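Local coordinates for dihydroorotase (Saccharomyces cerevisiae S288C, PDB 6L0A), which catalyses the zinc-dependent interconversion of N-carbamoyl-L-aspartate and (S)-dihydroorotate, the third step of de novo pyrimidine biosynthesis, at residues Ala211-Leu216 with Pro348-Gly352; Cys181-Ile187 with Asn237-Leu242; Ile85-Gln90 with Ala126-Leu132. Residues are numbered along the deposited sequence.

Contact 1: residues Ala211-Leu216 with Pro348-Gly352; sequences AHHLFL and PFKAG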
ATOM      1  N   ALA C 211       5.105  17.827  -2.737  1.00 13.72           N
ATOM      2  CA  ALA C 211       5.217  17.553  -4.165  1.00 16.82           C
ATOM      3  C   ALA C 211       4.632  16.189  -4.501  1.00 14.91           C
ATOM      4  O   ALA C 211       3.867  16.049  -5.462  1.00 13.71           O
ATOM      5  CB  ALA C 211       6.678  17.632  -4.603  1.00 15.20           C
ATOM      6  N   HIS C 212       4.957  15.167  -3.707  1.00 13.26           N
ATOM      7  CA  HIS C 212       4.636  13.812  -4.156  1.00 12.74           C
ATOM      8  C   HIS C 212       3.146  13.498  -4.036  1.00 15.26           C
ATOM      9  O   HIS C 212       2.628  12.683  -4.806  1.00 10.65           O
ATOM     10  CB  HIS C 212       5.483  12.776  -3.413  1.00 14.13           C
ATOM     11  CG  HIS C 212       5.523  12.944  -1.924  1.00 14.22           C
ATOM     12  ND1 HIS C 212       6.322  13.879  -1.300  1.00 13.76           N
ATOM     13  CD2 HIS C 212       4.903  12.258  -0.937  1.00 14.86           C
ATOM     14  CE1 HIS C 212       6.176  13.773   0.011  1.00 13.93           C
ATOM     15  NE2 HIS C 212       5.329  12.789   0.258  1.00 13.68           N
ATOM     16  N   HIS C 213       2.430  14.142  -3.115  1.00 12.65           N
ATOM     17  CA  HIS C 213       0.995  13.894  -3.053  1.00 11.00           C
ATOM     18  C   HIS C 213       0.227  14.575  -4.181  1.00 11.59           C
ATOM     19  O   HIS C 213      -0.962  14.296  -4.338  1.00 12.33           O
ATOM     20  CB  HIS C 213       0.444  14.329  -1.695  1.00 10.26           C
ATOM     21  CG  HIS C 213       0.873  13.438  -0.564  1.00 12.39           C
ATOM     22  ND1 HIS C 213       1.733  13.846   0.437  1.00 12.92           N
ATOM     23  CD2 HIS C 213       0.554  12.148  -0.282  1.00 13.51           C
ATOM     24  CE1 HIS C 213       1.930  12.844   1.281  1.00 10.75           C
ATOM     25  NE2 HIS C 213       1.219  11.805   0.871  1.00 10.96           N
ATOM     26  N   LEU C 214       0.863  15.474  -4.940  1.00 11.17           N
ATOM     27  CA  LEU C 214       0.248  16.031  -6.141  1.00 13.41           C
ATOM     28  C   LEU C 214       0.368  15.091  -7.332  1.00 16.19           C
ATOM     29  O   LEU C 214      -0.270  15.337  -8.364  1.00 18.55           O
ATOM     30  CB  LEU C 214       0.882  17.380  -6.484  1.00 15.07           C
ATOM     31  CG  LEU C 214       0.830  18.429  -5.365  1.00 18.68           C
ATOM     32  CD1 LEU C 214       1.357  19.774  -5.859  1.00 16.58           C
ATOM     33  CD2 LEU C 214      -0.588  18.567  -4.812  1.00 17.77           C
ATOM     34  N   PHE C 215       1.159  14.028  -7.202  1.00 14.38           N
ATOM     35  CA  PHE C 215       1.369  13.024  -8.239  1.00 16.98           C
ATOM     36  C   PHE C 215       0.833  11.654  -7.866  1.00 19.24           C
ATOM     37  O   PHE C 215       0.236  10.971  -8.706  1.00 17.67           O
ATOM     38  CB  PHE C 215       2.867  12.860  -8.531  1.00 14.56           C
ATOM     39  CG  PHE C 215       3.497  14.034  -9.230  1.00 17.07           C
ATOM     40  CD1 PHE C 215       4.118  15.045  -8.500  1.00 18.17           C
ATOM     41  CD2 PHE C 215       3.506  14.108 -10.617  1.00 24.84           C
ATOM     42  CE1 PHE C 215       4.730  16.109  -9.138  1.00 18.90           C
ATOM     43  CE2 PHE C 215       4.108  15.179 -11.261  1.00 25.29           C
ATOM     44  CZ  PHE C 215       4.715  16.181 -10.519  1.00 21.48           C
ATOM     45  N   LEU C 216       1.075  11.220  -6.633  1.00 15.12           N
ATOM     46  CA  LEU C 216       0.925   9.818  -6.267  1.00 15.24           C
ATOM     47  C   LEU C 216      -0.496   9.477  -5.866  1.00 15.29           C
ATOM     48  O   LEU C 216      -1.249  10.308  -5.350  1.00 13.22           O
ATOM     49  CB  LEU C 216       1.844   9.450  -5.097  1.00 11.97           C
ATOM     50  CG  LEU C 216       3.358   9.500  -5.273  1.00 15.94           C
ATOM     51  CD1 LEU C 216       4.033   9.177  -3.944  1.00 15.09           C
ATOM     52  CD2 LEU C 216       3.824   8.543  -6.357  1.00 19.55           C
ATOM     53  N   PRO C 348      15.533   9.255  -5.681  1.00 22.44           N
ATOM     54  CA  PRO C 348      14.695  10.455  -5.684  1.00 18.78           C
ATOM     55  C   PRO C 348      13.302  10.174  -6.227  1.00 23.78           C
ATOM     56  O   PRO C 348      13.064   9.218  -6.974  1.00 20.63           O
ATOM     57  CB  PRO C 348      15.459  11.408  -6.609  1.00 22.23           C
ATOM     58  CG  PRO C 348      16.115  10.457  -7.612  1.00 23.43           C
ATOM     59  CD  PRO C 348      16.507   9.256  -6.796  1.00 23.62           C
ATOM     60  N   PHE C 349      12.375  11.045  -5.833  1.00 16.45           N
ATOM     61  CA  PHE C 349      11.022  11.004  -6.361  1.00 17.58           C
ATOM     62  C   PHE C 349      11.036  11.091  -7.884  1.00 21.76           C
ATOM     63  O   PHE C 349      11.743  11.924  -8.464  1.00 19.29           O
ATOM     64  CB  PHE C 349      10.215  12.159  -5.767  1.00 17.99           C
ATOM     65  CG  PHE C 349       8.793  12.204  -6.205  1.00 18.33           C
ATOM     66  CD1 PHE C 349       7.972  11.101  -6.049  1.00 16.53           C
ATOM     67  CD2 PHE C 349       8.271  13.360  -6.767  1.00 14.87           C
ATOM     68  CE1 PHE C 349       6.665  11.148  -6.453  1.00 18.94           C
ATOM     69  CE2 PHE C 349       6.963  13.420  -7.163  1.00 20.35           C
ATOM     70  CZ  PHE C 349       6.154  12.311  -7.011  1.00 19.37           C
ATOM     71  N   LYS C 350      10.261  10.218  -8.529  1.00 17.94           N
ATOM     72  CA  LYS C 350      10.066  10.231  -9.983  1.00 21.86           C
ATOM     73  C   LYS C 350      11.375  10.001 -10.730  1.00 23.52           C
ATOM     74  O   LYS C 350      11.571  10.527 -11.830  1.00 24.50           O
ATOM     75  CB  LYS C 350       9.409  11.532 -10.452  1.00 17.30           C
ATOM     76  CG  LYS C 350       7.901  11.567 -10.250  1.00 23.22           C
ATOM     77  CD  LYS C 350       7.319  12.929 -10.561  1.00 21.55           C
ATOM     78  CE  LYS C 350       7.614  13.355 -11.995  1.00 26.67           C
ATOM     79  NZ  LYS C 350       6.776  12.616 -12.986  1.00 24.11           N
ATOM     80  N   ALA C 351      12.258   9.206 -10.133  1.00 19.97           N
ATOM     81  CA  ALA C 351      13.551   8.896 -10.724  1.00 24.62           C
ATOM     82  C   ALA C 351      13.401   8.442 -12.172  1.00 31.54           C
ATOM     83  O   ALA C 351      12.553   7.601 -12.491  1.00 22.28           O
ATOM     84  CB  ALA C 351      14.248   7.815  -9.899  1.00 22.25           C
ATOM     85  N   GLY C 352      14.205   9.044 -13.055  1.00 27.93           N
ATOM     86  CA  GLY C 352      14.186   8.722 -14.464  1.00 26.90           C
ATOM     87  C   GLY C 352      13.200   9.509 -15.296  1.00 31.87           C
ATOM     88  O   GLY C 352      13.264   9.431 -16.531  1.00 31.55           O
TER
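Phe349 lays one face of its ring over the CB of His212: that carbon sits 3.8 Å from the Phe349 ring centroid and 19° off the normal, a CH-pi contact. At the edge of the same ring, CE1 meets Leu216 CD2 at 3.9 Å and CE2 meets Phe215 CD1 at 3.5 Å. The two phenyl groups form an offset edge-to-face pair, the edge of Phe349 toward the face of Phe215, with centroids 5.5 Å apart and planes at 65°. Lys350 CD covers that same face of Phe215, 3.9 Å from its centroid and nearly on the normal, while NZ reaches Asp353 in a salt bridge. A type II turn from Pro348 to Ala351 presents Phe349 and Lys350 together, with Lys350 at positive phi. The contact joins the loop after barrel strand 205-209 to the turn leading into strand 354-362 of the antiparallel sheet; Tyr286 of helix 283-293 adds a further edge-to-face partner for Phe349. The side chain of His212 lies about 4 Å from that of the zinc ligand Asp258. No hydrogen bond crosses between the segments, so this junction beside the metal site rests on aromatic and aliphatic surfaces fitting together.

Contact 2: residues Cys181-Ile187 with Asn237-Leu242; sequences CTSESAI and NDKKAL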
ATOM      1  N   CYS C 181      -1.354  17.529   3.859  1.00 11.64           N
ATOM      2  CA  CYS C 181      -2.700  16.984   3.697  1.00 13.98           C
ATOM      3  C   CYS C 181      -2.737  15.981   2.561  1.00 13.34           C
ATOM      4  O   CYS C 181      -2.099  16.175   1.513  1.00 12.83           O
ATOM      5  CB  CYS C 181      -3.722  18.085   3.416  1.00 16.91           C
ATOM      6  SG  CYS C 181      -4.127  19.081   4.848  1.00 30.16           S
ATOM      7  N   THR C 182      -3.531  14.924   2.743  1.00 11.33           N
ATOM      8  CA  THR C 182      -3.618  13.900   1.717  1.00 10.57           C
ATOM      9  C   THR C 182      -5.032  13.539   1.302  1.00 12.33           C
ATOM     10  O   THR C 182      -5.183  12.733   0.387  1.00 13.50           O
ATOM     11  CB  THR C 182      -2.912  12.623   2.182  1.00 11.72           C
ATOM     12  OG1 THR C 182      -3.520  12.180   3.405  1.00 11.47           O
ATOM     13  CG2 THR C 182      -1.444  12.888   2.393  1.00 10.43           C
ATOM     14  N   SER C 183      -6.064  14.084   1.948  1.00 12.25           N
ATOM     15  CA  SER C 183      -7.429  13.637   1.707  1.00 14.24           C
ATOM     16  C   SER C 183      -8.331  14.801   1.330  1.00 17.66           C
ATOM     17  O   SER C 183      -8.130  15.937   1.771  1.00 16.34           O
ATOM     18  CB  SER C 183      -8.002  12.935   2.937  1.00 15.82           C
ATOM     19  OG  SER C 183      -8.196  13.852   3.997  1.00 18.33           O
ATOM     20  N   GLU C 184      -9.331  14.505   0.495  1.00 18.29           N
ATOM     21  CA  GLU C 184     -10.360  15.496   0.200  1.00 17.53           C
ATOM     22  C   GLU C 184     -11.032  15.975   1.473  1.00 19.98           C
ATOM     23  O   GLU C 184     -11.360  17.165   1.602  1.00 21.68           O
ATOM     24  CB  GLU C 184     -11.401  14.919  -0.762  1.00 18.99           C
ATOM     25  CG  GLU C 184     -12.518  15.903  -1.041  1.00 22.61           C
ATOM     26  CD  GLU C 184     -13.584  15.365  -1.968  1.00 28.12           C
ATOM     27  OE1 GLU C 184     -14.047  14.229  -1.746  1.00 30.24           O
ATOM     28  OE2 GLU C 184     -13.946  16.083  -2.923  1.00 29.49           O
ATOM     29  N   SER C 185     -11.250  15.062   2.426  1.00 18.18           N
ATOM     30  CA  SER C 185     -11.877  15.448   3.685  1.00 20.67           C
ATOM     31  C   SER C 185     -11.084  16.543   4.377  1.00 22.84           C
ATOM     32  O   SER C 185     -11.663  17.506   4.893  1.00 20.87           O
ATOM     33  CB  SER C 185     -12.022  14.235   4.606  1.00 21.12           C
ATOM     34  OG  SER C 185     -13.021  13.363   4.120  1.00 30.41           O
ATOM     35  N   ALA C 186      -9.752  16.412   4.404  1.00 17.87           N
ATOM     36  CA  ALA C 186      -8.934  17.430   5.054  1.00 17.22           C
ATOM     37  C   ALA C 186      -9.005  18.753   4.308  1.00 18.88           C
ATOM     38  O   ALA C 186      -9.078  19.815   4.939  1.00 17.84           O
ATOM     39  CB  ALA C 186      -7.484  16.963   5.165  1.00 16.50           C
ATOM     40  N   ILE C 187      -8.973  18.714   2.969  1.00 17.43           N
ATOM     41  CA  ILE C 187      -9.059  19.948   2.183  1.00 21.83           C
ATOM     42  C   ILE C 187     -10.353  20.691   2.505  1.00 21.47           C
ATOM     43  O   ILE C 187     -10.352  21.910   2.731  1.00 21.93           O
ATOM     44  CB  ILE C 187      -8.948  19.645   0.677  1.00 17.32           C
ATOM     45  CG1 ILE C 187      -7.560  19.106   0.316  1.00 16.07           C
ATOM     46  CG2 ILE C 187      -9.236  20.898  -0.147  1.00 21.60           C
ATOM     47  CD1 ILE C 187      -6.403  19.909   0.916  1.00 17.41           C
ATOM     48  N   ASN C 237      -9.707  10.543  -6.217  1.00 19.11           N
ATOM     49  CA  ASN C 237     -10.545  11.671  -5.801  1.00 20.24           C
ATOM     50  C   ASN C 237      -9.822  12.559  -4.793  1.00 20.59           C
ATOM     51  O   ASN C 237     -10.017  13.781  -4.778  1.00 19.54           O
ATOM     52  CB  ASN C 237     -11.861  11.158  -5.205  1.00 22.76           C
ATOM     53  CG  ASN C 237     -12.726  12.273  -4.611  1.00 34.00           C
ATOM     54  OD1 ASN C 237     -13.342  13.058  -5.340  1.00 34.67           O
ATOM     55  ND2 ASN C 237     -12.789  12.332  -3.281  1.00 31.66           N
ATOM     56  N   ASP C 238      -9.000  11.964  -3.935  1.00 17.92           N
ATOM     57  CA  ASP C 238      -8.192  12.753  -3.015  1.00 15.56           C
ATOM     58  C   ASP C 238      -7.123  13.538  -3.760  1.00 16.36           C
ATOM     59  O   ASP C 238      -6.978  14.750  -3.562  1.00 18.69           O
ATOM     60  CB  ASP C 238      -7.560  11.834  -1.971  1.00 14.84           C
ATOM     61  CG  ASP C 238      -8.589  11.082  -1.187  1.00 16.06           C
ATOM     62  OD1 ASP C 238      -9.431  11.759  -0.559  1.00 18.45           O
ATOM     63  OD2 ASP C 238      -8.561   9.824  -1.191  1.00 16.63           O
ATOM     64  N   LYS C 239      -6.360  12.871  -4.629  1.00 16.11           N
ATOM     65  CA  LYS C 239      -5.346  13.594  -5.383  1.00 18.42           C
ATOM     66  C   LYS C 239      -5.966  14.741  -6.178  1.00 21.19           C
ATOM     67  O   LYS C 239      -5.363  15.818  -6.290  1.00 16.99           O
ATOM     68  CB  LYS C 239      -4.581  12.650  -6.308  1.00 17.29           C
ATOM     69  CG  LYS C 239      -3.538  13.376  -7.140  1.00 18.66           C
ATOM     70  CD  LYS C 239      -2.686  12.418  -7.958  1.00 22.15           C
ATOM     71  CE  LYS C 239      -3.261  12.242  -9.350  1.00 31.78           C
ATOM     72  NZ  LYS C 239      -2.247  11.642 -10.255  1.00 34.22           N
ATOM     73  N   LYS C 240      -7.175  14.531  -6.726  1.00 17.48           N
ATOM     74  CA  LYS C 240      -7.874  15.601  -7.440  1.00 22.26           C
ATOM     75  C   LYS C 240      -8.098  16.805  -6.540  1.00 19.96           C
ATOM     76  O   LYS C 240      -7.877  17.949  -6.958  1.00 20.74           O
ATOM     77  CB  LYS C 240      -9.215  15.095  -7.994  1.00 22.44           C
ATOM     78  CG  LYS C 240     -10.336  16.172  -8.126  1.00 27.08           C
ATOM     79  CD  LYS C 240     -11.258  15.897  -9.327  1.00 36.25           C
ATOM     80  CE  LYS C 240     -12.700  16.438  -9.168  1.00 28.33           C
ATOM     81  NZ  LYS C 240     -12.864  17.638  -8.281  1.00 35.28           N
ATOM     82  N   ALA C 241      -8.556  16.568  -5.302  1.00 17.66           N
ATOM     83  CA  ALA C 241      -8.791  17.663  -4.370  1.00 17.43           C
ATOM     84  C   ALA C 241      -7.489  18.365  -4.007  1.00 20.54           C
ATOM     85  O   ALA C 241      -7.462  19.594  -3.883  1.00 18.00           O
ATOM     86  CB  ALA C 241      -9.491  17.151  -3.108  1.00 16.44           C
ATOM     87  N   LEU C 242      -6.399  17.602  -3.822  1.00 16.96           N
ATOM     88  CA  LEU C 242      -5.128  18.217  -3.442  1.00 16.80           C
ATOM     89  C   LEU C 242      -4.585  19.109  -4.550  1.00 19.01           C
ATOM     90  O   LEU C 242      -4.076  20.199  -4.279  1.00 20.03           O
ATOM     91  CB  LEU C 242      -4.086  17.150  -3.099  1.00 15.29           C
ATOM     92  CG  LEU C 242      -4.454  16.142  -2.012  1.00 14.12           C
ATOM     93  CD1 LEU C 242      -3.357  15.104  -1.870  1.00 11.93           C
ATOM     94  CD2 LEU C 242      -4.666  16.837  -0.678  1.00 13.93           C
TER
HETATM   95  O   HOH W   1     -11.351  12.119   1.638  1.00 24.69           O
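The isobutyl end of Leu242 is the main bump, plugging a hollow formed by the backbone of Cys181-Ser183 and the side chain of Ile187. Its CD2 comes 3.4 Å from Cys181 O, 3.8 Å from Ile187 CG1 and 4.1 Å from Ser183 N, while its CD1 lies 3.7 Å from Thr182 O. One turn back, Asp238 CB touches Thr182 O at 3.5 Å. Ala241 offers a small methyl, and this low spot lets Glu184 pack closely, CB to CB at 3.8 Å. In the TIM-barrel fold of the metallo-dependent hydrolases, helix 184-193 follows strand 175-178, whereas helix 236-246 comes after strand 205-209; here the first turn of one outer helix meets the side of the other, and Glu184 and Asp238 have CA atoms only 4.7 Å apart. Ser183 is the N-cap: its OG accepts from Ala186 N at 3.0 Å and also hydrogen-bonds Glu157 of helix 156-170. Asp238 OD1 accepts from Glu184 N (2.9 Å, 174°), taking up an amide of the first helical turn, and a water bridges that OD1 to Ser185 N. Beyond the alanine, extended Glu184 reaches along helix 236-246 until OE1 receives a hydrogen bond from Asn237 ND2 at 2.7 Å.

Contact 3: residues Ile85-Gln90 with Ala126-Leu132; sequences IHEAAQ and AMQEENL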
ATOM      1  N   ILE C  85       9.517  26.641  26.224  1.00 21.39           N
ATOM      2  CA  ILE C  85       8.896  27.289  25.071  1.00 22.37           C
ATOM      3  C   ILE C  85       9.158  28.794  25.100  1.00 24.78           C
ATOM      4  O   ILE C  85       9.577  29.393  24.102  1.00 21.18           O
ATOM      5  CB  ILE C  85       7.387  26.984  25.039  1.00 20.53           C
ATOM      6  CG1 ILE C  85       7.141  25.480  24.878  1.00 20.80           C
ATOM      7  CG2 ILE C  85       6.690  27.808  23.954  1.00 22.68           C
ATOM      8  CD1 ILE C  85       7.565  24.917  23.513  1.00 22.57           C
ATOM      9  N   HIS C  86       8.897  29.428  26.247  1.00 23.13           N
ATOM     10  CA  HIS C  86       9.156  30.859  26.386  1.00 25.71           C
ATOM     11  C   HIS C  86      10.633  31.175  26.165  1.00 24.01           C
ATOM     12  O   HIS C  86      10.978  32.128  25.459  1.00 29.12           O
ATOM     13  CB  HIS C  86       8.703  31.338  27.770  1.00 23.72           C
ATOM     14  CG  HIS C  86       7.214  31.394  27.937  1.00 22.12           C
ATOM     15  ND1 HIS C  86       6.423  32.296  27.263  1.00 28.33           N
ATOM     16  CD2 HIS C  86       6.376  30.658  28.705  1.00 27.51           C
ATOM     17  CE1 HIS C  86       5.159  32.114  27.606  1.00 27.77           C
ATOM     18  NE2 HIS C  86       5.104  31.121  28.476  1.00 27.02           N
ATOM     19  N   GLU C  87      11.518  30.376  26.766  1.00 24.63           N
ATOM     20  CA  GLU C  87      12.954  30.603  26.639  1.00 25.68           C
ATOM     21  C   GLU C  87      13.409  30.499  25.185  1.00 30.58           C
ATOM     22  O   GLU C  87      14.100  31.389  24.672  1.00 28.04           O
ATOM     23  CB  GLU C  87      13.702  29.600  27.514  1.00 31.75           C
ATOM     24  CG  GLU C  87      15.207  29.722  27.471  1.00 39.59           C
ATOM     25  CD  GLU C  87      15.899  28.718  28.382  1.00 43.67           C
ATOM     26  OE1 GLU C  87      15.676  27.500  28.205  1.00 48.04           O
ATOM     27  OE2 GLU C  87      16.669  29.144  29.273  1.00 54.28           O
ATOM     28  N   ALA C  88      13.032  29.410  24.503  1.00 26.71           N
ATOM     29  CA  ALA C  88      13.442  29.220  23.113  1.00 23.99           C
ATOM     30  C   ALA C  88      12.862  30.298  22.212  1.00 23.74           C
ATOM     31  O   ALA C  88      13.531  30.770  21.287  1.00 26.48           O
ATOM     32  CB  ALA C  88      13.015  27.837  22.620  1.00 21.88           C
ATOM     33  N   ALA C  89      11.614  30.696  22.465  1.00 24.74           N
ATOM     34  CA  ALA C  89      10.970  31.705  21.635  1.00 25.86           C
ATOM     35  C   ALA C  89      11.671  33.048  21.766  1.00 30.09           C
ATOM     36  O   ALA C  89      11.951  33.720  20.765  1.00 28.18           O
ATOM     37  CB  ALA C  89       9.497  31.839  22.016  1.00 23.59           C
ATOM     38  N   GLN C  90      11.968  33.453  23.000  1.00 27.28           N
ATOM     39  CA  GLN C  90      12.555  34.767  23.209  1.00 31.78           C
ATOM     40  C   GLN C  90      13.973  34.838  22.668  1.00 26.72           C
ATOM     41  O   GLN C  90      14.442  35.924  22.316  1.00 31.07           O
ATOM     42  CB  GLN C  90      12.507  35.126  24.695  1.00 34.13           C
ATOM     43  CG  GLN C  90      11.175  35.758  25.088  1.00 37.33           C
ATOM     44  CD  GLN C  90      10.778  35.485  26.523  1.00 43.56           C
ATOM     45  OE1 GLN C  90      11.609  35.533  27.432  1.00 48.54           O
ATOM     46  NE2 GLN C  90       9.497  35.205  26.736  1.00 40.50           N
ATOM     47  N   ALA C 126       1.603  28.409  26.060  1.00 21.35           N
ATOM     48  CA  ALA C 126       2.869  29.130  25.928  1.00 22.75           C
ATOM     49  C   ALA C 126       3.177  29.436  24.466  1.00 23.97           C
ATOM     50  O   ALA C 126       3.577  30.557  24.126  1.00 19.41           O
ATOM     51  CB  ALA C 126       3.999  28.320  26.570  1.00 21.45           C
ATOM     52  N   MET C 127       2.979  28.456  23.577  1.00 20.21           N
ATOM     53  CA  MET C 127       3.169  28.716  22.152  1.00 19.66           C
ATOM     54  C   MET C 127       2.288  29.858  21.669  1.00 21.44           C
ATOM     55  O   MET C 127       2.734  30.712  20.889  1.00 21.34           O
ATOM     56  CB  MET C 127       2.872  27.452  21.341  1.00 12.91           C
ATOM     57  CG  MET C 127       3.875  26.350  21.568  1.00 15.19           C
ATOM     58  SD  MET C 127       3.397  24.854  20.686  1.00 18.47           S
ATOM     59  CE  MET C 127       3.593  25.459  19.004  1.00 18.63           C
ATOM     60  N   GLN C 128       1.018  29.868  22.088  1.00 21.46           N
ATOM     61  CA  GLN C 128       0.092  30.908  21.643  1.00 19.25           C
ATOM     62  C   GLN C 128       0.579  32.288  22.073  1.00 22.15           C
ATOM     63  O   GLN C 128       0.557  33.243  21.285  1.00 25.41           O
ATOM     64  CB  GLN C 128      -1.308  30.624  22.194  1.00 21.51           C
ATOM     65  CG  GLN C 128      -2.408  31.546  21.667  1.00 23.41           C
ATOM     66  CD  GLN C 128      -3.806  31.098  22.088  1.00 28.90           C
ATOM     67  OE1 GLN C 128      -4.698  30.924  21.248  1.00 31.02           O
ATOM     68  NE2 GLN C 128      -4.003  30.911  23.393  1.00 25.41           N
ATOM     69  N   GLU C 129       1.045  32.402  23.312  1.00 23.54           N
ATOM     70  CA  GLU C 129       1.548  33.682  23.795  1.00 25.81           C
ATOM     71  C   GLU C 129       2.799  34.124  23.044  1.00 27.01           C
ATOM     72  O   GLU C 129       3.059  35.326  22.933  1.00 25.06           O
ATOM     73  CB  GLU C 129       1.838  33.592  25.289  1.00 30.46           C
ATOM     74  CG  GLU C 129       0.604  33.442  26.153  1.00 31.27           C
ATOM     75  CD  GLU C 129       0.943  33.037  27.573  1.00 36.88           C
ATOM     76  OE1 GLU C 129       2.147  32.860  27.873  1.00 39.93           O
ATOM     77  OE2 GLU C 129       0.011  32.891  28.391  1.00 39.33           O
ATOM     78  N   GLU C 130       3.584  33.184  22.522  1.00 24.29           N
ATOM     79  CA  GLU C 130       4.834  33.525  21.856  1.00 26.11           C
ATOM     80  C   GLU C 130       4.697  33.597  20.342  1.00 27.81           C
ATOM     81  O   GLU C 130       5.698  33.825  19.654  1.00 23.88           O
ATOM     82  CB  GLU C 130       5.932  32.519  22.234  1.00 24.31           C
ATOM     83  CG  GLU C 130       6.286  32.468  23.721  1.00 25.33           C
ATOM     84  CD  GLU C 130       7.107  33.667  24.194  1.00 31.35           C
ATOM     85  OE1 GLU C 130       7.433  34.555  23.370  1.00 30.12           O
ATOM     86  OE2 GLU C 130       7.424  33.718  25.402  1.00 27.44           O
ATOM     87  N   ASN C 131       3.481  33.416  19.812  1.00 27.64           N
ATOM     88  CA  ASN C 131       3.218  33.466  18.374  1.00 24.62           C
ATOM     89  C   ASN C 131       4.040  32.420  17.618  1.00 24.37           C
ATOM     90  O   ASN C 131       4.551  32.677  16.526  1.00 24.27           O
ATOM     91  CB  ASN C 131       3.462  34.867  17.802  1.00 28.46           C
ATOM     92  CG  ASN C 131       2.740  35.087  16.472  1.00 39.73           C
ATOM     93  OD1 ASN C 131       1.797  34.360  16.135  1.00 38.90           O
ATOM     94  ND2 ASN C 131       3.185  36.086  15.709  1.00 39.23           N
ATOM     95  N   LEU C 132       4.167  31.234  18.206  1.00 21.37           N
ATOM     96  CA  LEU C 132       4.824  30.103  17.568  1.00 21.52           C
ATOM     97  C   LEU C 132       3.789  29.263  16.824  1.00 20.23           C
ATOM     98  O   LEU C 132       2.604  29.261  17.163  1.00 23.13           O
ATOM     99  CB  LEU C 132       5.550  29.240  18.600  1.00 17.11           C
ATOM    100  CG  LEU C 132       6.736  29.824  19.384  1.00 20.26           C
ATOM    101  CD1 LEU C 132       7.178  28.869  20.477  1.00 19.55           C
ATOM    102  CD2 LEU C 132       7.916  30.128  18.444  1.00 21.38           C
TER
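Ile85 CG2 is the centre of the apolar patch, 3.7 Å from Leu132 CD1, 3.8 Å from Ala126 CB and 4.0 Å from Met127 CG; Ala89 CB extends it by approaching Leu132 CD1 at 4.1 Å. This is side-by-side packing of two outer helices of the TIM barrel: the axes of the short segments 85-90 and 126-130 run nearly parallel, crossing at -24° with a closest approach of 9.6 Å. An alanine takes part in each close CA pair: Ala126 stands opposite Ile85 and Ala89 opposite Glu130, with CA atoms 6.4 Å apart in both and one helical turn separating the two pairs. Leu132 can join the patch because helix 121-130 ends in a Schellman motif: Asn131 takes positive phi, Leu132 N bonds back to Met127 O at 3.1 Å and Asn131 N to Gln128 O at 3.3 Å. The reversal turns the Leu132 side chain toward helix 82-90 just before strand 133-136 begins.

Farther out, the aliphatic part of Glu130 leans on Ala89, CB to CB at 3.6 Å, and carries its carboxylate to the polar edge. There OE2 accepts two hydrogen bonds from the neighbouring helix, a short one from His86 ND1 (2.5 Å, 164°) and another from Gln90 NE2 (2.9 Å, 131°), so a single oxygen ties together two residues one turn apart. The His86 ring also approaches Ala126 CB with its NE2 at 3.6 Å, and near the ring plane its CE1 lies 3.1 Å from Glu129 OE1.

Contacts 1 and 2 adjoin one another near the active site, their centres 16 Å apart and their segments alternating along the chain. Lys239 NZ, from helix 236-246, probably hydrogen-bonds Phe215 O at 3.0 Å, and Leu242 CD1 packs on His213 O at 3.5 Å. His213 NE2 lies 3.3 Å from Thr182 CG2. From contact 1, the His212 side chain is about 8 Å from both a zinc ion and the bound malate; from contact 2, that of Thr182 is about 9 Å from zinc and 10 Å from malate. Contact 3 lies away from these sites: its nearest atoms are about 17 Å from those of contact 2 and about 22 Å from those of contact 1, which lies on the opposite side of the chain's centre.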